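Side-chain contacts in cytochrome P450 (Novosphingobium aromaticivorans, PDB 3OFT), which belongs to the cytochrome P450 family, mainly helical haem proteins, and holds an iron protoporphyrin IX in a pocket of its fold: residues 5-8 / 9-12; 323-326 / 327-330. All blocks are in the same frame, centred on the assembly; numbering follows the deposited sequence.

Contact 1. Residues 5-8 / 9-12; sequences HVPA and DRVV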
ATOM      1  N   HIS A   5      -6.725 -31.549   7.470  1.00 16.06           N
ATOM      2  CA  HIS A   5      -5.469 -31.422   6.724  1.00 16.55           C
ATOM      3  C   HIS A   5      -4.503 -30.431   7.417  1.00 17.18           C
ATOM      4  O   HIS A   5      -3.465 -30.128   6.897  1.00 18.36           O
ATOM      5  CB  HIS A   5      -5.751 -30.963   5.269  1.00 16.71           C
ATOM      6  CG  HIS A   5      -6.528 -29.689   5.198  1.00 15.98           C
ATOM      7  ND1 HIS A   5      -6.047 -28.543   4.588  1.00 17.00           N
ATOM      8  CD2 HIS A   5      -7.730 -29.362   5.717  1.00 13.94           C
ATOM      9  CE1 HIS A   5      -6.947 -27.579   4.700  1.00 13.55           C
ATOM     10  NE2 HIS A   5      -7.964 -28.043   5.403  1.00 21.45           N
ATOM     11  N   VAL A   6      -4.894 -29.879   8.562  1.00 17.46           N
ATOM     12  CA  VAL A   6      -4.053 -28.949   9.298  1.00 16.31           C
ATOM     13  C   VAL A   6      -3.407 -29.689  10.467  1.00 17.67           C
ATOM     14  O   VAL A   6      -4.100 -30.047  11.428  1.00 17.39           O
ATOM     15  CB  VAL A   6      -4.878 -27.787   9.847  1.00 16.66           C
ATOM     16  CG1 VAL A   6      -4.029 -26.893  10.773  1.00 16.55           C
ATOM     17  CG2 VAL A   6      -5.520 -26.979   8.675  1.00 15.08           C
ATOM     18  N   PRO A   7      -2.076 -29.899  10.405  1.00 18.57           N
ATOM     19  CA  PRO A   7      -1.408 -30.552  11.541  1.00 19.41           C
ATOM     20  C   PRO A   7      -1.529 -29.719  12.790  1.00 20.27           C
ATOM     21  O   PRO A   7      -1.475 -28.473  12.721  1.00 20.38           O
ATOM     22  CB  PRO A   7       0.044 -30.649  11.096  1.00 19.70           C
ATOM     23  CG  PRO A   7       0.025 -30.509   9.619  1.00 19.79           C
ATOM     24  CD  PRO A   7      -1.145 -29.617   9.300  1.00 18.24           C
ATOM     25  N   ALA A   8      -1.726 -30.387  13.929  1.00 20.49           N
ATOM     26  CA  ALA A   8      -1.876 -29.690  15.195  1.00 21.81           C
ATOM     27  C   ALA A   8      -0.745 -28.699  15.454  1.00 21.60           C
ATOM     28  O   ALA A   8      -0.987 -27.623  16.008  1.00 21.19           O
ATOM     29  CB  ALA A   8      -1.962 -30.686  16.377  1.00 22.24           C
ATOM     30  N   ASP A   9       0.475 -29.078  15.085  1.00 22.50           N
ATOM     31  CA  ASP A   9       1.646 -28.248  15.370  1.00 23.43           C
ATOM     32  C   ASP A   9       1.718 -26.952  14.527  1.00 22.81           C
ATOM     33  O   ASP A   9       2.518 -26.072  14.830  1.00 22.34           O
ATOM     34  CB  ASP A   9       2.945 -29.058  15.258  1.00 24.69           C
ATOM     35  CG  ASP A   9       3.281 -29.489  13.826  1.00 29.48           C
ATOM     36  OD1 ASP A   9       4.455 -29.861  13.600  1.00 32.78           O
ATOM     37  OD2 ASP A   9       2.403 -29.500  12.927  1.00 36.02           O
ATOM     38  N   ARG A  10       0.870 -26.854  13.496  1.00 21.77           N
ATOM     39  CA  ARG A  10       0.734 -25.628  12.676  1.00 20.26           C
ATOM     40  C   ARG A  10      -0.344 -24.645  13.174  1.00 19.35           C
ATOM     41  O   ARG A  10      -0.531 -23.590  12.561  1.00 19.08           O
ATOM     42  CB  ARG A  10       0.414 -25.995  11.210  1.00 19.86           C
ATOM     43  CG  ARG A  10       1.379 -26.956  10.498  1.00 23.12           C
ATOM     44  CD  ARG A  10       2.786 -26.417  10.440  1.00 24.59           C
ATOM     45  NE  ARG A  10       3.710 -27.255   9.657  1.00 25.06           N
ATOM     46  CZ  ARG A  10       4.257 -26.934   8.479  1.00 24.18           C
ATOM     47  NH1 ARG A  10       3.962 -25.790   7.865  1.00 21.30           N
ATOM     48  NH2 ARG A  10       5.116 -27.779   7.903  1.00 17.84           N
ATOM     49  N   VAL A  11      -1.061 -24.960  14.253  1.00 18.47           N
ATOM     50  CA  VAL A  11      -2.188 -24.117  14.700  1.00 18.84           C
ATOM     51  C   VAL A  11      -1.692 -22.936  15.522  1.00 19.07           C
ATOM     52  O   VAL A  11      -0.878 -23.119  16.420  1.00 18.79           O
ATOM     53  CB  VAL A  11      -3.245 -24.906  15.521  1.00 18.69           C
ATOM     54  CG1 VAL A  11      -4.329 -23.967  16.071  1.00 18.36           C
ATOM     55  CG2 VAL A  11      -3.865 -26.020  14.684  1.00 18.74           C
ATOM     56  N   VAL A  12      -2.159 -21.732  15.189  1.00 18.67           N
ATOM     57  CA  VAL A  12      -1.916 -20.519  15.987  1.00 18.14           C
ATOM     58  C   VAL A  12      -3.237 -19.786  16.164  1.00 18.83           C
ATOM     59  O   VAL A  12      -4.191 -20.069  15.473  1.00 17.47           O
ATOM     60  CB  VAL A  12      -0.885 -19.551  15.344  1.00 17.64           C
ATOM     61  CG1 VAL A  12       0.472 -20.205  15.169  1.00 17.89           C
ATOM     62  CG2 VAL A  12      -1.404 -19.001  13.995  1.00 18.12           C
TER
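Pro7 and Ala8 meet Arg10 and Val11 first through the backbone, in a short turn where two successive i+3 to i backbone bonds, the 3-10 pattern, lead the chain into a strand. Arg10 N donates to Pro7 O at 3.0 Å, and Val11 N donates to Ala8 O at 3.2 Å. Apolar contacts line the turn. The methylene CG of Arg10 lies 3.9 Å from Pro7 CD and about as far from Pro7 CG, and the bend at chi2 (-60°) turns the chain beyond it, whose NH1 makes a salt bridge with Asp294 and a hydrogen bond to Leu39 O. On the other side of the Pro7 carbonyl from Arg10 CG, Val6 CG1 meets Val11 CG2 at 4.0 Å, the two side chains crossing at about a right angle. Asp9 adds a van der Waals touch: it carries its CG between the backbone N and the carbonyl carbon (chi1 69°), which brings Asp9 OD2 back to 3.2 Å from Pro7 CB. The arrangement is a single 3-10 turn delivering the chain into 11-12, the edge strand that runs parallel to 39-42 in the mixed sheet of this P450.

Contact 2. Residues 323-326 / 327-330; sequences EVRF and DRGL
Arg325 reaches two ways from one side chain, bonding to Asp327 with its tip while its methylenes lie against Arg328. Arg325 CB is near the carboxylate already, 3.7 Å from Asp327 OD2. From there Arg325 CG, set between the backbone N and the carbonyl carbon, packs on the guanidinium of Arg328, 3.7 Å from Arg328 NH2. CD follows over a face of that same group, so it is aliphatic carbon of Arg325, not its charged end, that lies against this group, and the two guanidinium planes stand 79° apart. A bend at chi3 (-61°) then swings the head toward Asp327. Arg325 NE gives its hydrogen to Asp327 OD2 at 2.8 Å, on the syn lone pair. Arg325 NH2 gives one to Asp327 OD1; the modelled 2.5 Å between them is unusually short, so its exact length is doubtful. This side-on, two-nitrogen grip fixes the rotation of the carboxylate, although its plane remains 31° from that of the guanidinium. Arg325 NH1 bonds to Glu323 OE1 at 3.0 Å, meeting it nearly along the C-O axis, and Arg325 thereby links two acids in a salt-bridge network.

Arg328 belongs to a wider pattern: its NE forms a salt bridge with Glu273, which with Arg276 makes up the ExxR motif of helix 267-277, and the three probably correspond to the Glu-Arg-Arg triad of P450s. Glu273 also accepts a bond from Arg325 N. The extended chain of Arg328 carries NH2 to Glu323 O, 2.9 Å away and close to the guanidinium plane, while NH1 bonds to Glu319 O. Farther along the loop, one water receives a hydrogen from Gly329 N and donates one to Phe326 O at 2.6 Å.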
ATOM      1  N   GLU A 323      18.894  -3.566   8.497  1.00 16.07           N
ATOM      2  CA  GLU A 323      19.843  -2.472   8.201  1.00 16.38           C
ATOM      3  C   GLU A 323      19.430  -1.738   6.931  1.00 15.96           C
ATOM      4  O   GLU A 323      19.072  -2.364   5.933  1.00 15.67           O
ATOM      5  CB  GLU A 323      21.292  -3.015   8.068  1.00 16.91           C
ATOM      6  CG  GLU A 323      21.773  -3.762   9.311  1.00 19.49           C
ATOM      7  CD  GLU A 323      23.247  -4.214   9.259  1.00 24.82           C
ATOM      8  OE1 GLU A 323      23.988  -3.853   8.326  1.00 27.63           O
ATOM      9  OE2 GLU A 323      23.666  -4.951  10.175  1.00 29.02           O
ATOM     10  N   VAL A 324      19.452  -0.414   6.975  1.00 15.23           N
ATOM     11  CA  VAL A 324      19.215   0.410   5.806  1.00 16.04           C
ATOM     12  C   VAL A 324      20.629   0.584   5.238  1.00 17.07           C
ATOM     13  O   VAL A 324      21.481   1.201   5.890  1.00 17.68           O
ATOM     14  CB  VAL A 324      18.611   1.785   6.203  1.00 16.68           C
ATOM     15  CG1 VAL A 324      18.565   2.767   5.018  1.00 15.84           C
ATOM     16  CG2 VAL A 324      17.186   1.585   6.801  1.00 18.30           C
ATOM     17  N   ARG A 325      20.880   0.015   4.065  1.00 16.25           N
ATOM     18  CA  ARG A 325      22.215   0.083   3.445  1.00 16.47           C
ATOM     19  C   ARG A 325      22.179   0.114   1.949  1.00 15.81           C
ATOM     20  O   ARG A 325      21.197  -0.295   1.345  1.00 15.50           O
ATOM     21  CB  ARG A 325      23.112  -1.050   3.915  1.00 18.14           C
ATOM     22  CG  ARG A 325      22.509  -2.385   3.938  1.00 18.11           C
ATOM     23  CD  ARG A 325      23.403  -3.298   4.768  1.00 24.86           C
ATOM     24  NE  ARG A 325      24.738  -3.395   4.169  1.00 27.15           N
ATOM     25  CZ  ARG A 325      25.885  -3.351   4.838  1.00 29.99           C
ATOM     26  NH1 ARG A 325      25.904  -3.198   6.167  1.00 31.42           N
ATOM     27  NH2 ARG A 325      27.030  -3.455   4.169  1.00 31.16           N
ATOM     28  N   PHE A 326      23.264   0.616   1.359  1.00 14.36           N
ATOM     29  CA  PHE A 326      23.246   1.053  -0.028  1.00 14.82           C
ATOM     30  C   PHE A 326      24.014   0.100  -0.936  1.00 14.05           C
ATOM     31  O   PHE A 326      24.205   0.393  -2.096  1.00 16.15           O
ATOM     32  CB  PHE A 326      23.910   2.436  -0.115  1.00 13.97           C
ATOM     33  CG  PHE A 326      23.078   3.551   0.465  1.00 16.57           C
ATOM     34  CD1 PHE A 326      22.098   4.176  -0.312  1.00 19.20           C
ATOM     35  CD2 PHE A 326      23.281   3.985   1.772  1.00 18.72           C
ATOM     36  CE1 PHE A 326      21.311   5.227   0.227  1.00 19.33           C
ATOM     37  CE2 PHE A 326      22.516   5.027   2.317  1.00 20.36           C
ATOM     38  CZ  PHE A 326      21.521   5.641   1.536  1.00 18.40           C
ATOM     39  N   ASP A 327      24.521  -0.980  -0.378  1.00 15.10           N
ATOM     40  CA  ASP A 327      25.369  -1.919  -1.138  1.00 15.39           C
ATOM     41  C   ASP A 327      24.653  -3.230  -1.452  1.00 15.39           C
ATOM     42  O   ASP A 327      25.298  -4.245  -1.735  1.00 14.35           O
ATOM     43  CB  ASP A 327      26.659  -2.205  -0.360  1.00 16.65           C
ATOM     44  CG  ASP A 327      26.412  -2.833   1.019  1.00 19.08           C
ATOM     45  OD1 ASP A 327      27.414  -3.194   1.671  1.00 24.12           O
ATOM     46  OD2 ASP A 327      25.251  -2.930   1.496  1.00 19.83           O
ATOM     47  N   ARG A 328      23.319  -3.227  -1.409  1.00 13.89           N
ATOM     48  CA  ARG A 328      22.580  -4.462  -1.687  1.00 15.07           C
ATOM     49  C   ARG A 328      22.459  -4.786  -3.174  1.00 16.28           C
ATOM     50  O   ARG A 328      22.249  -5.948  -3.527  1.00 17.30           O
ATOM     51  CB  ARG A 328      21.166  -4.386  -1.113  1.00 14.04           C
ATOM     52  CG  ARG A 328      21.139  -4.262   0.414  1.00 14.64           C
ATOM     53  CD  ARG A 328      19.696  -4.407   0.951  1.00 12.77           C
ATOM     54  NE  ARG A 328      19.670  -4.156   2.382  1.00  9.16           N
ATOM     55  CZ  ARG A 328      19.852  -5.096   3.310  1.00 10.24           C
ATOM     56  NH1 ARG A 328      20.030  -6.368   2.978  1.00  9.83           N
ATOM     57  NH2 ARG A 328      19.810  -4.769   4.584  1.00 11.20           N
ATOM     58  N   GLY A 329      22.498  -3.779  -4.037  1.00 15.73           N
ATOM     59  CA  GLY A 329      22.357  -4.035  -5.480  1.00 17.27           C
ATOM     60  C   GLY A 329      21.048  -4.766  -5.793  1.00 18.71           C
ATOM     61  O   GLY A 329      20.988  -5.662  -6.645  1.00 18.38           O
ATOM     62  N   LEU A 330      19.994  -4.407  -5.069  1.00 18.33           N
ATOM     63  CA  LEU A 330      18.736  -5.157  -5.106  1.00 18.31           C
ATOM     64  C   LEU A 330      17.708  -4.403  -5.926  1.00 17.47           C
ATOM     65  O   LEU A 330      17.264  -3.343  -5.488  1.00 18.01           O
ATOM     66  CB  LEU A 330      18.228  -5.246  -3.671  1.00 18.59           C
ATOM     67  CG  LEU A 330      17.786  -6.545  -3.002  1.00 21.81           C
ATOM     68  CD1 LEU A 330      16.544  -6.268  -2.148  1.00 19.30           C
ATOM     69  CD2 LEU A 330      17.611  -7.766  -3.925  1.00 20.08           C
TER
HETATM   70  O   HOH W   1      23.551  -1.172  -4.100  1.00 19.89           O

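Both are local contacts at the surface, contact 1 in a 3-10 turn and contact 2 in an irregular loop, and they hold no helix or strand in common: their centres lie about 37 Å apart and their nearest atoms about 25 Å. Contact 1 is mostly backbone bonding and small apolar touches, with one buried residue, in the chain leading into edge strand 11-12. Contact 2, in the loop between helices 309-312 and 348-365, has no buried residue among those that touch and relies on charged side chains that bond to one another and to helix 267-277. In both, an arginine bonds beyond its own segments.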